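Local atomic coordinates of arginase (RocF) (Helicobacter pylori, PDB entry 4G3H), a protein that probably hydrolyses L-arginine to L-ornithine and urea at a pair of manganese ions. Residues A119-A124 with R192-E197; K177-F182 with L198-F203; L115-D120 with G183-E188. All blocks are in the same frame, centred on the assembly; numbering follows the deposited sequence.

Interaction 1. Residues A119-A124 with R192-E197; sequences ADIHTA and RDVIRE. With MN (manganese (II) ion), chain E.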
ATOM      1  N   ALA A 119       3.799   0.132 -11.050  1.00 20.18           N
ATOM      2  CA  ALA A 119       4.055  -1.252 -10.668  1.00 20.96           C
ATOM      3  C   ALA A 119       4.954  -1.311  -9.429  1.00 21.56           C
ATOM      4  O   ALA A 119       4.951  -2.298  -8.692  1.00 21.29           O
ATOM      5  CB  ALA A 119       4.710  -2.002 -11.831  1.00 22.52           C
ATOM      6  N   ASP A 120       5.729  -0.251  -9.212  1.00 21.21           N
ATOM      7  CA  ASP A 120       6.632  -0.169  -8.061  1.00 22.24           C
ATOM      8  C   ASP A 120       7.572  -1.366  -7.924  1.00 22.49           C
ATOM      9  O   ASP A 120       7.869  -1.808  -6.811  1.00 21.65           O
ATOM     10  CB  ASP A 120       5.837  -0.018  -6.755  1.00 23.96           C
ATOM     11  CG  ASP A 120       5.113   1.320  -6.649  1.00 25.16           C
ATOM     12  OD1 ASP A 120       5.451   2.249  -7.406  1.00 27.04           O
ATOM     13  OD2 ASP A 120       4.214   1.446  -5.790  1.00 23.75           O
ATOM     14  N   ILE A 121       8.049  -1.885  -9.048  1.00 22.49           N
ATOM     15  CA  ILE A 121       8.953  -3.024  -9.017  1.00 23.61           C
ATOM     16  C   ILE A 121      10.409  -2.569  -9.047  1.00 24.82           C
ATOM     17  O   ILE A 121      11.259  -3.128  -8.355  1.00 25.19           O
ATOM     18  CB  ILE A 121       8.683  -3.972 -10.205  1.00 24.91           C
ATOM     19  CG1 ILE A 121       7.324  -4.653 -10.016  1.00 25.81           C
ATOM     20  CG2 ILE A 121       9.795  -5.004 -10.315  1.00 25.88           C
ATOM     21  CD1 ILE A 121       6.880  -5.512 -11.188  1.00 24.17           C
ATOM     22  N   HIS A 122      10.690  -1.546  -9.843  1.00 23.87           N
ATOM     23  CA  HIS A 122      12.042  -1.027  -9.964  1.00 25.91           C
ATOM     24  C   HIS A 122      12.047   0.487  -9.830  1.00 29.61           C
ATOM     25  O   HIS A 122      11.209   1.181 -10.413  1.00 29.07           O
ATOM     26  CB  HIS A 122      12.642  -1.420 -11.319  1.00 31.23           C
ATOM     27  CG  HIS A 122      12.943  -2.883 -11.449  1.00 32.15           C
ATOM     28  ND1 HIS A 122      12.912  -3.542 -12.659  1.00 32.21           N
ATOM     29  CD2 HIS A 122      13.290  -3.809 -10.524  1.00 32.62           C
ATOM     30  CE1 HIS A 122      13.222  -4.813 -12.474  1.00 34.51           C
ATOM     31  NE2 HIS A 122      13.456  -5.001 -11.187  1.00 33.56           N
ATOM     32  N   THR A 123      12.995   1.001  -9.060  1.00 38.38           N
ATOM     33  CA  THR A 123      13.104   2.437  -8.864  1.00 43.21           C
ATOM     34  C   THR A 123      13.311   3.128 -10.206  1.00 46.11           C
ATOM     35  O   THR A 123      14.189   2.744 -10.979  1.00 47.66           O
ATOM     36  CB  THR A 123      14.287   2.780  -7.949  1.00 63.87           C
ATOM     37  OG1 THR A 123      14.078   2.189  -6.660  1.00 64.64           O
ATOM     38  CG2 THR A 123      14.425   4.283  -7.802  1.00 64.92           C
ATOM     39  N   ALA A 124      12.500   4.143 -10.479  1.00 51.52           N
ATOM     40  CA  ALA A 124      12.597   4.887 -11.730  1.00 55.18           C
ATOM     41  C   ALA A 124      12.888   6.357 -11.421  1.00 59.42           C
ATOM     42  O   ALA A 124      12.386   6.896 -10.440  1.00 59.61           O
ATOM     43  CB  ALA A 124      11.293   4.754 -12.514  1.00 60.54           C
ATOM     44  N   ARG A 192       8.168  -3.963 -16.858  1.00 23.13           N
ATOM     45  CA  ARG A 192       7.288  -4.701 -17.751  1.00 24.37           C
ATOM     46  C   ARG A 192       7.867  -6.085 -18.024  1.00 25.29           C
ATOM     47  O   ARG A 192       7.117  -7.044 -18.209  1.00 24.24           O
ATOM     48  CB  ARG A 192       7.094  -3.946 -19.070  1.00 28.60           C
ATOM     49  CG  ARG A 192       6.257  -2.686 -18.946  1.00 30.31           C
ATOM     50  CD  ARG A 192       5.831  -2.184 -20.311  1.00 30.12           C
ATOM     51  NE  ARG A 192       6.925  -1.556 -21.046  1.00 31.78           N
ATOM     52  CZ  ARG A 192       7.365  -0.318 -20.829  1.00 35.06           C
ATOM     53  NH1 ARG A 192       6.806   0.442 -19.890  1.00 31.79           N
ATOM     54  NH2 ARG A 192       8.361   0.170 -21.561  1.00 35.94           N
ATOM     55  N   ASP A 193       9.199  -6.187 -18.050  1.00 26.67           N
ATOM     56  CA  ASP A 193       9.851  -7.473 -18.294  1.00 27.47           C
ATOM     57  C   ASP A 193       9.608  -8.436 -17.139  1.00 26.19           C
ATOM     58  O   ASP A 193       9.448  -9.637 -17.352  1.00 26.48           O
ATOM     59  CB  ASP A 193      11.369  -7.316 -18.504  1.00 29.24           C
ATOM     60  CG  ASP A 193      11.726  -6.704 -19.858  1.00 31.03           C
ATOM     61  OD1 ASP A 193      10.937  -6.832 -20.822  1.00 30.86           O
ATOM     62  OD2 ASP A 193      12.816  -6.105 -19.965  1.00 34.53           O
ATOM     63  N   VAL A 194       9.589  -7.916 -15.916  1.00 28.37           N
ATOM     64  CA  VAL A 194       9.355  -8.764 -14.746  1.00 29.33           C
ATOM     65  C   VAL A 194       7.904  -9.243 -14.730  1.00 28.17           C
ATOM     66  O   VAL A 194       7.625 -10.405 -14.439  1.00 28.69           O
ATOM     67  CB  VAL A 194       9.640  -8.011 -13.420  1.00 26.39           C
ATOM     68  CG1 VAL A 194       9.220  -8.877 -12.237  1.00 24.15           C
ATOM     69  CG2 VAL A 194      11.129  -7.668 -13.319  1.00 26.93           C
ATOM     70  N   ILE A 195       6.990  -8.329 -15.042  1.00 25.90           N
ATOM     71  CA  ILE A 195       5.567  -8.625 -15.080  1.00 26.67           C
ATOM     72  C   ILE A 195       5.291  -9.720 -16.105  1.00 28.37           C
ATOM     73  O   ILE A 195       4.592 -10.689 -15.812  1.00 27.09           O
ATOM     74  CB  ILE A 195       4.758  -7.349 -15.433  1.00 24.84           C
ATOM     75  CG1 ILE A 195       4.788  -6.385 -14.238  1.00 25.32           C
ATOM     76  CG2 ILE A 195       3.338  -7.712 -15.814  1.00 21.83           C
ATOM     77  CD1 ILE A 195       4.208  -5.012 -14.516  1.00 24.61           C
ATOM     78  N   ARG A 196       5.847  -9.571 -17.305  1.00 27.47           N
ATOM     79  CA  ARG A 196       5.650 -10.574 -18.344  1.00 29.46           C
ATOM     80  C   ARG A 196       6.263 -11.910 -17.928  1.00 30.09           C
ATOM     81  O   ARG A 196       5.611 -12.956 -17.990  1.00 30.70           O
ATOM     82  CB  ARG A 196       6.280 -10.113 -19.659  1.00 30.13           C
ATOM     83  CG  ARG A 196       6.125 -11.108 -20.801  1.00 32.86           C
ATOM     84  CD  ARG A 196       6.602 -10.505 -22.110  1.00 34.16           C
ATOM     85  NE  ARG A 196       7.996 -10.100 -22.012  1.00 38.72           N
ATOM     86  CZ  ARG A 196       8.467  -8.921 -22.407  1.00 40.99           C
ATOM     87  NH1 ARG A 196       7.658  -8.016 -22.937  1.00 38.67           N
ATOM     88  NH2 ARG A 196       9.754  -8.647 -22.257  1.00 43.07           N
ATOM     89  N   GLU A 197       7.518 -11.868 -17.495  1.00 30.94           N
ATOM     90  CA  GLU A 197       8.227 -13.072 -17.076  1.00 32.06           C
ATOM     91  C   GLU A 197       7.544 -13.812 -15.932  1.00 30.70           C
ATOM     92  O   GLU A 197       7.379 -15.028 -15.994  1.00 30.55           O
ATOM     93  CB  GLU A 197       9.660 -12.721 -16.669  1.00 47.02           C
ATOM     94  CG  GLU A 197      10.398 -13.841 -15.949  1.00 52.38           C
ATOM     95  CD  GLU A 197      11.787 -13.427 -15.493  1.00 56.43           C
ATOM     96  OE1 GLU A 197      12.443 -14.220 -14.783  1.00 57.26           O
ATOM     97  OE2 GLU A 197      12.224 -12.308 -15.846  1.00 58.19           O
TER
HETATM   98 MN    MN E 500       2.887   3.284  -5.541  1.00 32.17          MN
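In the alpha/beta fold of this arginase, the metal-binding loop that follows strand 110-115 lies against helix 189-198, and the contact of 119-124 with 192-197 is the apolar seam between them. The seam is small, 175 Å² in all, and has no hydrogen bond across it, but the part that touches is well buried. I121 is its centre. With CG1 anti to the carbonyl carbon (chi1 -69°) and the chain extended beyond it, CD1 reaches I195 CG1 at 3.8 Å, the two side chains crossing obliquely. I195 leaves the helix with the same first torsion (chi1 -71°), and its CD1 comes to 4.1 Å from the methyl CB of A119. The other branch of I121, CG2, is 4.2 Å from V194 CG2 and also sits over the centre of the H122 imidazole, covering one face of it. V194 CG2 meets H122 too, coming to 3.6 Å from CE1 at an oblique slant. The H122 ring is held at both nitrogens, ND1 by S190 OG and NE2 by the carbonyl oxygen of R143, so its rotation is fixed by polar bonds while carbon meets the valine. The carboxylate of E191 takes the backbone N-H groups of I121 and H122, adding a polar tie just before the helical segment. The far side of the helix is more exposed: R192 points away from the loop, and R196 NH2 makes a salt bridge of 2.6 Å to D193 OD1, one turn back. On the loop, D120 takes no part in the apolar seam; its OD2 binds the manganese ion of chain E at 2.3 Å.

Interaction 2. Residues K177-F182 with L198-F203; sequences KCLVYF and LQIPLF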
ATOM      1  N   LYS A 177       1.948 -14.673  -9.064  1.00 29.04           N
ATOM      2  CA  LYS A 177       0.629 -14.803  -9.676  1.00 30.01           C
ATOM      3  C   LYS A 177      -0.494 -14.396  -8.728  1.00 28.91           C
ATOM      4  O   LYS A 177      -1.648 -14.286  -9.139  1.00 28.90           O
ATOM      5  CB  LYS A 177       0.414 -16.243 -10.135  1.00 44.44           C
ATOM      6  CG  LYS A 177       1.285 -16.656 -11.309  1.00 50.51           C
ATOM      7  CD  LYS A 177       1.385 -18.168 -11.396  1.00 55.36           C
ATOM      8  CE  LYS A 177       1.435 -18.625 -12.837  1.00 59.00           C
ATOM      9  NZ  LYS A 177       0.145 -18.323 -13.521  1.00 62.24           N
ATOM     10  N   CYS A 178      -0.156 -14.171  -7.463  1.00 26.04           N
ATOM     11  CA  CYS A 178      -1.143 -13.766  -6.470  1.00 24.33           C
ATOM     12  C   CYS A 178      -1.050 -12.271  -6.136  1.00 24.38           C
ATOM     13  O   CYS A 178      -1.635 -11.789  -5.160  1.00 24.32           O
ATOM     14  CB  CYS A 178      -0.991 -14.630  -5.220  1.00 29.27           C
ATOM     15  SG  CYS A 178      -1.370 -16.379  -5.566  1.00 33.86           S
ATOM     16  N   LEU A 179      -0.294 -11.550  -6.958  1.00 27.19           N
ATOM     17  CA  LEU A 179      -0.143 -10.109  -6.831  1.00 25.13           C
ATOM     18  C   LEU A 179      -1.026  -9.624  -7.965  1.00 26.13           C
ATOM     19  O   LEU A 179      -0.816 -10.003  -9.117  1.00 27.82           O
ATOM     20  CB  LEU A 179       1.314  -9.687  -7.071  1.00 18.69           C
ATOM     21  CG  LEU A 179       1.583  -8.247  -7.545  1.00 17.53           C
ATOM     22  CD1 LEU A 179       1.071  -7.229  -6.532  1.00 15.68           C
ATOM     23  CD2 LEU A 179       3.081  -8.062  -7.763  1.00 18.08           C
ATOM     24  N   VAL A 180      -2.033  -8.818  -7.645  1.00 23.36           N
ATOM     25  CA  VAL A 180      -2.937  -8.328  -8.675  1.00 22.42           C
ATOM     26  C   VAL A 180      -2.881  -6.811  -8.800  1.00 21.64           C
ATOM     27  O   VAL A 180      -3.241  -6.077  -7.875  1.00 22.33           O
ATOM     28  CB  VAL A 180      -4.392  -8.767  -8.387  1.00 26.08           C
ATOM     29  CG1 VAL A 180      -5.296  -8.377  -9.554  1.00 25.73           C
ATOM     30  CG2 VAL A 180      -4.445 -10.274  -8.147  1.00 25.28           C
ATOM     31  N   TYR A 181      -2.422  -6.349  -9.956  1.00 19.86           N
ATOM     32  CA  TYR A 181      -2.301  -4.921 -10.226  1.00 20.55           C
ATOM     33  C   TYR A 181      -3.590  -4.338 -10.794  1.00 20.14           C
ATOM     34  O   TYR A 181      -4.223  -4.940 -11.656  1.00 21.48           O
ATOM     35  CB  TYR A 181      -1.178  -4.667 -11.231  1.00 21.06           C
ATOM     36  CG  TYR A 181       0.225  -4.700 -10.673  1.00 21.62           C
ATOM     37  CD1 TYR A 181       0.601  -3.860  -9.617  1.00 18.53           C
ATOM     38  CD2 TYR A 181       1.208  -5.499 -11.267  1.00 20.07           C
ATOM     39  CE1 TYR A 181       1.924  -3.806  -9.175  1.00 19.54           C
ATOM     40  CE2 TYR A 181       2.526  -5.455 -10.838  1.00 20.74           C
ATOM     41  CZ  TYR A 181       2.884  -4.603  -9.795  1.00 23.33           C
ATOM     42  OH  TYR A 181       4.206  -4.524  -9.406  1.00 20.79           O
ATOM     43  N   PHE A 182      -3.959  -3.154 -10.320  1.00 20.29           N
ATOM     44  CA  PHE A 182      -5.160  -2.473 -10.796  1.00 21.22           C
ATOM     45  C   PHE A 182      -4.809  -1.048 -11.206  1.00 20.38           C
ATOM     46  O   PHE A 182      -4.298  -0.279 -10.393  1.00 20.02           O
ATOM     47  CB  PHE A 182      -6.223  -2.424  -9.693  1.00 23.36           C
ATOM     48  CG  PHE A 182      -6.745  -3.776  -9.281  1.00 23.55           C
ATOM     49  CD1 PHE A 182      -7.818  -4.358  -9.955  1.00 22.37           C
ATOM     50  CD2 PHE A 182      -6.163  -4.468  -8.219  1.00 21.70           C
ATOM     51  CE1 PHE A 182      -8.307  -5.609  -9.575  1.00 21.10           C
ATOM     52  CE2 PHE A 182      -6.644  -5.719  -7.833  1.00 22.79           C
ATOM     53  CZ  PHE A 182      -7.719  -6.290  -8.513  1.00 22.61           C
ATOM     54  N   LEU A 198       7.151 -13.080 -14.892  1.00 24.37           N
ATOM     55  CA  LEU A 198       6.504 -13.685 -13.733  1.00 23.11           C
ATOM     56  C   LEU A 198       4.998 -13.889 -13.930  1.00 23.27           C
ATOM     57  O   LEU A 198       4.318 -14.471 -13.078  1.00 21.82           O
ATOM     58  CB  LEU A 198       6.759 -12.823 -12.494  1.00 28.72           C
ATOM     59  CG  LEU A 198       8.222 -12.689 -12.062  1.00 28.50           C
ATOM     60  CD1 LEU A 198       8.305 -11.895 -10.759  1.00 30.54           C
ATOM     61  CD2 LEU A 198       8.832 -14.070 -11.866  1.00 29.97           C
ATOM     62  N   GLN A 199       4.489 -13.399 -15.058  1.00 26.76           N
ATOM     63  CA  GLN A 199       3.077 -13.515 -15.396  1.00 26.43           C
ATOM     64  C   GLN A 199       2.172 -12.956 -14.288  1.00 26.74           C
ATOM     65  O   GLN A 199       1.244 -13.622 -13.811  1.00 26.64           O
ATOM     66  CB  GLN A 199       2.755 -14.987 -15.711  1.00 26.00           C
ATOM     67  CG  GLN A 199       3.623 -15.545 -16.861  1.00 28.61           C
ATOM     68  CD  GLN A 199       3.522 -17.057 -17.055  1.00 29.71           C
ATOM     69  OE1 GLN A 199       4.161 -17.621 -17.949  1.00 33.54           O
ATOM     70  NE2 GLN A 199       2.724 -17.715 -16.226  1.00 30.93           N
ATOM     71  N   ILE A 200       2.447 -11.716 -13.888  1.00 29.23           N
ATOM     72  CA  ILE A 200       1.667 -11.048 -12.842  1.00 28.17           C
ATOM     73  C   ILE A 200       0.402 -10.437 -13.440  1.00 26.15           C
ATOM     74  O   ILE A 200       0.477  -9.596 -14.335  1.00 27.10           O
ATOM     75  CB  ILE A 200       2.500  -9.934 -12.156  1.00 25.95           C
ATOM     76  CG1 ILE A 200       3.806 -10.535 -11.624  1.00 24.85           C
ATOM     77  CG2 ILE A 200       1.695  -9.298 -11.005  1.00 22.93           C
ATOM     78  CD1 ILE A 200       4.729  -9.549 -10.949  1.00 20.75           C
ATOM     79  N   PRO A 201      -0.780 -10.862 -12.961  1.00 23.27           N
ATOM     80  CA  PRO A 201      -2.050 -10.330 -13.476  1.00 22.60           C
ATOM     81  C   PRO A 201      -2.126  -8.813 -13.317  1.00 23.26           C
ATOM     82  O   PRO A 201      -1.845  -8.287 -12.242  1.00 23.66           O
ATOM     83  CB  PRO A 201      -3.100 -11.061 -12.639  1.00 26.89           C
ATOM     84  CG  PRO A 201      -2.386 -11.334 -11.354  1.00 27.07           C
ATOM     85  CD  PRO A 201      -1.014 -11.767 -11.822  1.00 26.41           C
ATOM     86  N   LEU A 202      -2.495  -8.122 -14.391  1.00 25.60           N
ATOM     87  CA  LEU A 202      -2.587  -6.663 -14.390  1.00 27.76           C
ATOM     88  C   LEU A 202      -3.841  -6.179 -15.124  1.00 28.77           C
ATOM     89  O   LEU A 202      -3.993  -6.390 -16.333  1.00 29.22           O
ATOM     90  CB  LEU A 202      -1.328  -6.061 -15.045  1.00 19.00           C
ATOM     91  CG  LEU A 202      -1.146  -4.539 -15.026  1.00 20.39           C
ATOM     92  CD1 LEU A 202       0.281  -4.190 -15.389  1.00 17.97           C
ATOM     93  CD2 LEU A 202      -2.118  -3.878 -15.993  1.00 18.80           C
ATOM     94  N   PHE A 203      -4.737  -5.526 -14.390  1.00 21.95           N
ATOM     95  CA  PHE A 203      -5.971  -5.021 -14.978  1.00 21.93           C
ATOM     96  C   PHE A 203      -5.854  -3.521 -15.189  1.00 21.67           C
ATOM     97  O   PHE A 203      -5.809  -2.752 -14.232  1.00 19.27           O
ATOM     98  CB  PHE A 203      -7.153  -5.359 -14.070  1.00 24.90           C
ATOM     99  CG  PHE A 203      -7.355  -6.839 -13.873  1.00 26.27           C
ATOM    100  CD1 PHE A 203      -7.781  -7.644 -14.929  1.00 25.91           C
ATOM    101  CD2 PHE A 203      -7.097  -7.434 -12.638  1.00 27.60           C
ATOM    102  CE1 PHE A 203      -7.947  -9.020 -14.757  1.00 29.30           C
ATOM    103  CE2 PHE A 203      -7.258  -8.810 -12.453  1.00 27.35           C
ATOM    104  CZ  PHE A 203      -7.684  -9.605 -13.512  1.00 29.65           C
TER
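F182 and F203 run side by side and point the same way, their ring centroids 5.8 Å apart and their planes inclined by 33°, an oblique pair in which F182 CE1 lies 3.8 Å from F203 CD2. A third group joins them: V180 CG1, anti to its backbone N, comes in at the edge of the F203 ring, close to its plane and 3.5 Å from CE2. V215 and T219 of helix 212-223 pack on both phenylalanines. The opposite face of the sheet carries Y181 and L202, with Y181 CB 3.8 Å from L202 CG. The Y181 ring slants past I200, which touches CD2 and CE2 with its CG2 methyl; that same methyl meets L179 CG at 3.6 Å, so one branch of I200 sits between leucine and tyrosine. Y181 OH is hydrogen-bonded to the backbone oxygen of A119. These side chains hang on a beta-alpha-beta crossover: strand 179-182 leads through helix 189-198 to strand 202-203, the outermost of the parallel sheet at this end. Two nearly straight backbone bonds join the strands. Y181 N donates to P201 O at 3.1 Å (172° at the hydrogen), in the carbonyl plane, and F203 N donates to Y181 O at 2.8 Å (175°), from above the plane of the Y181 carbonyl. Where helix 189-198 ends, Q199 has positive phi and is the C-prime residue of a Schellman motif, with its N hydrogen-bonded to R196 O and I200 N to I195 O. P201 follows, its ring crossing V180 at about a right angle, and its CG presses to 3.0 Å from L179 O. At the exposed end K177 and Q199 lie alongside each other, the bent lysine chain bringing CE close to Q199 NE2.

Interaction 3. Residues L115-D120 with G183-E188; sequences LDAHAD and GVRSTE. With MN (manganese (II) ion), chain F; MN (manganese (II) ion), chain E.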
ATOM      1  N   LEU A 115      -3.583  -1.376  -5.918  1.00 20.74           N
ATOM      2  CA  LEU A 115      -4.219  -0.353  -6.748  1.00 19.96           C
ATOM      3  C   LEU A 115      -3.229   0.784  -6.873  1.00 21.25           C
ATOM      4  O   LEU A 115      -2.926   1.461  -5.889  1.00 19.32           O
ATOM      5  CB  LEU A 115      -5.519   0.123  -6.097  1.00 13.55           C
ATOM      6  CG  LEU A 115      -6.651  -0.912  -6.109  1.00 12.59           C
ATOM      7  CD1 LEU A 115      -6.280  -2.090  -5.214  1.00 11.74           C
ATOM      8  CD2 LEU A 115      -7.951  -0.255  -5.626  1.00 13.73           C
ATOM      9  N   ASP A 116      -2.745   1.014  -8.091  1.00 22.12           N
ATOM     10  CA  ASP A 116      -1.697   2.007  -8.282  1.00 22.21           C
ATOM     11  C   ASP A 116      -1.519   2.334  -9.765  1.00 23.74           C
ATOM     12  O   ASP A 116      -1.843   1.523 -10.635  1.00 23.01           O
ATOM     13  CB  ASP A 116      -0.402   1.391  -7.740  1.00 17.39           C
ATOM     14  CG  ASP A 116       0.683   2.399  -7.462  1.00 17.79           C
ATOM     15  OD1 ASP A 116       0.913   3.320  -8.268  1.00 22.18           O
ATOM     16  OD2 ASP A 116       1.339   2.241  -6.422  1.00 18.26           O
ATOM     17  N   ALA A 117      -1.005   3.524 -10.050  1.00 21.25           N
ATOM     18  CA  ALA A 117      -0.749   3.914 -11.426  1.00 22.88           C
ATOM     19  C   ALA A 117       0.590   3.289 -11.815  1.00 23.77           C
ATOM     20  O   ALA A 117       0.904   3.169 -12.999  1.00 24.48           O
ATOM     21  CB  ALA A 117      -0.667   5.436 -11.543  1.00 23.89           C
ATOM     22  N   HIS A 118       1.363   2.884 -10.803  1.00 20.68           N
ATOM     23  CA  HIS A 118       2.688   2.288 -11.010  1.00 21.35           C
ATOM     24  C   HIS A 118       2.815   0.847 -10.515  1.00 19.44           C
ATOM     25  O   HIS A 118       2.057   0.403  -9.657  1.00 17.74           O
ATOM     26  CB  HIS A 118       3.761   3.135 -10.310  1.00 25.15           C
ATOM     27  CG  HIS A 118       3.616   4.607 -10.539  1.00 26.00           C
ATOM     28  ND1 HIS A 118       2.896   5.422  -9.695  1.00 25.79           N
ATOM     29  CD2 HIS A 118       4.062   5.403 -11.540  1.00 27.12           C
ATOM     30  CE1 HIS A 118       2.902   6.657 -10.165  1.00 25.04           C
ATOM     31  NE2 HIS A 118       3.602   6.672 -11.285  1.00 28.31           N
ATOM     32  N   ALA A 119       3.799   0.132 -11.050  1.00 20.18           N
ATOM     33  CA  ALA A 119       4.055  -1.252 -10.668  1.00 20.96           C
ATOM     34  C   ALA A 119       4.954  -1.311  -9.429  1.00 21.56           C
ATOM     35  O   ALA A 119       4.951  -2.298  -8.692  1.00 21.29           O
ATOM     36  CB  ALA A 119       4.710  -2.002 -11.831  1.00 22.52           C
ATOM     37  N   ASP A 120       5.729  -0.251  -9.212  1.00 21.21           N
ATOM     38  CA  ASP A 120       6.632  -0.169  -8.061  1.00 22.24           C
ATOM     39  C   ASP A 120       7.572  -1.366  -7.924  1.00 22.49           C
ATOM     40  O   ASP A 120       7.869  -1.808  -6.811  1.00 21.65           O
ATOM     41  CB  ASP A 120       5.837  -0.018  -6.755  1.00 23.96           C
ATOM     42  CG  ASP A 120       5.113   1.320  -6.649  1.00 25.16           C
ATOM     43  OD1 ASP A 120       5.451   2.249  -7.406  1.00 27.04           O
ATOM     44  OD2 ASP A 120       4.214   1.446  -5.790  1.00 23.75           O
ATOM     45  N   GLY A 183      -5.077  -0.707 -12.465  1.00 21.85           N
ATOM     46  CA  GLY A 183      -4.815   0.636 -12.959  1.00 19.69           C
ATOM     47  C   GLY A 183      -3.382   1.010 -13.305  1.00 20.62           C
ATOM     48  O   GLY A 183      -3.102   2.174 -13.606  1.00 21.45           O
ATOM     49  N   VAL A 184      -2.470   0.044 -13.274  1.00 20.11           N
ATOM     50  CA  VAL A 184      -1.067   0.318 -13.588  1.00 21.61           C
ATOM     51  C   VAL A 184      -0.928   0.846 -15.016  1.00 23.48           C
ATOM     52  O   VAL A 184      -1.409   0.230 -15.965  1.00 21.44           O
ATOM     53  CB  VAL A 184      -0.205  -0.952 -13.421  1.00 26.56           C
ATOM     54  CG1 VAL A 184       1.226  -0.679 -13.854  1.00 26.86           C
ATOM     55  CG2 VAL A 184      -0.240  -1.410 -11.971  1.00 24.98           C
ATOM     56  N   ARG A 185      -0.259   1.986 -15.168  1.00 27.03           N
ATOM     57  CA  ARG A 185      -0.112   2.584 -16.486  1.00 27.86           C
ATOM     58  C   ARG A 185       1.185   3.350 -16.705  1.00 28.99           C
ATOM     59  O   ARG A 185       1.406   3.891 -17.784  1.00 31.02           O
ATOM     60  CB  ARG A 185      -1.294   3.516 -16.746  1.00 24.40           C
ATOM     61  CG  ARG A 185      -1.556   4.495 -15.607  1.00 22.79           C
ATOM     62  CD  ARG A 185      -2.747   5.365 -15.917  1.00 19.69           C
ATOM     63  NE  ARG A 185      -2.937   6.452 -14.962  1.00 20.42           N
ATOM     64  CZ  ARG A 185      -3.437   6.319 -13.736  1.00 21.27           C
ATOM     65  NH1 ARG A 185      -3.567   7.391 -12.967  1.00 20.51           N
ATOM     66  NH2 ARG A 185      -3.807   5.128 -13.275  1.00 19.63           N
ATOM     67  N   SER A 186       2.037   3.406 -15.691  1.00 23.57           N
ATOM     68  CA  SER A 186       3.300   4.122 -15.809  1.00 25.18           C
ATOM     69  C   SER A 186       4.398   3.224 -15.271  1.00 25.97           C
ATOM     70  O   SER A 186       4.541   3.069 -14.060  1.00 25.84           O
ATOM     71  CB  SER A 186       3.234   5.430 -15.017  1.00 32.71           C
ATOM     72  OG  SER A 186       4.429   6.175 -15.147  1.00 35.57           O
ATOM     73  N   THR A 187       5.178   2.639 -16.175  1.00 29.70           N
ATOM     74  CA  THR A 187       6.238   1.717 -15.785  1.00 31.12           C
ATOM     75  C   THR A 187       7.502   1.812 -16.642  1.00 32.91           C
ATOM     76  O   THR A 187       7.526   2.484 -17.676  1.00 32.18           O
ATOM     77  CB  THR A 187       5.736   0.271 -15.892  1.00 32.10           C
ATOM     78  OG1 THR A 187       5.354   0.013 -17.249  1.00 31.48           O
ATOM     79  CG2 THR A 187       4.530   0.051 -14.991  1.00 31.19           C
ATOM     80  N   GLU A 188       8.551   1.125 -16.197  1.00 32.02           N
ATOM     81  CA  GLU A 188       9.818   1.067 -16.925  1.00 32.20           C
ATOM     82  C   GLU A 188       9.809  -0.275 -17.656  1.00 30.47           C
ATOM     83  O   GLU A 188       9.196  -1.234 -17.182  1.00 28.45           O
ATOM     84  CB  GLU A 188      11.007   1.096 -15.963  1.00 53.23           C
ATOM     85  CG  GLU A 188      11.082   2.325 -15.085  1.00 60.73           C
ATOM     86  CD  GLU A 188      11.164   3.601 -15.891  1.00 65.63           C
ATOM     87  OE1 GLU A 188      12.081   3.720 -16.733  1.00 66.92           O
ATOM     88  OE2 GLU A 188      10.308   4.487 -15.681  1.00 69.20           O
TER
HETATM   89 MN    MN F 501       1.964   5.176  -7.574  1.00 28.33          MN
HETATM   90 MN    MN E 500       2.887   3.284  -5.541  1.00 32.17          MN
HETATM   91  O   HOH W   1       6.058   1.608 -12.099  1.00 27.04           O
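Two flat groups, the H118 imidazole and the R185 guanidinium, each have the A117 methyl over one face, in both cases offset toward the rim. The motif is the Asp-Ala-His-Ala-Asp metal-binding loop of the arginase family, set at the end of strand 110-115 beside the loop that follows strand 179-182. CB of A117 stands 3.5 Å above the guanidinium plane of R185. At the edge of the imidazole, near its plane, S186 O approaches H118 CD2 at 3.5 Å. Another edge atom, H118 ND1, binds the manganese of chain F at 2.3 Å, and NE2 is hydrogen-bonded to E250 OE2, a carboxylate that could make the imidazole a more electron-rich ligand. R185 NH2 donates to G183 O, which lies in the guanidinium plane, and NH1 is hydrogen-bonded to E250 O; the arginine chain starts from the crowded torsion (chi1 50°) and runs extended to NE. D116, with CG anti to the backbone N, turns its carboxylate to bridge the metals: OD1 lies 2.2 Å from the manganese of chain F and OD2 2.1 Å from that of chain E. D234 also binds both ions, and D236 joins D116, H118 and D234 on the chain F ion. D116 OD1 closes an Asx turn as well, accepting H118 N at 2.6 Å from above the carboxylate plane. Thus one oxygen grips a metal and sets the backbone that presents the histidine. Across the loops A117 O takes two donors, R185 N at 2.7 Å in a nearly straight bond (178°) and S186 N at 2.9 Å in a more bent one (145°). Beyond H118 a water accepts from A119 N and donates to S186 O.

In the fold
The three contacts lie on the same side of the chain's centre, their centres about 9 to 11 Å apart, and interactions 1 and 3 share A119 and D120 of the metal-binding loop. Interaction 2 reaches that loop through Y181 OH, 2.5 Å from A119 O, which holds the loop next to the ligand D120; the Y181 side chain is about 8 Å from a manganese ion. Sheet and loop also meet where G183 N of interaction 3 lies 2.8 Å from F203 O of interaction 2. R192 NH1 of interaction 1 is 3.0 Å from T187 OG1 of interaction 3, linking helix 189-198 to the segment before it. Interaction 3 supplies ligands to both metals, while interaction 1 touches only the chain E ion.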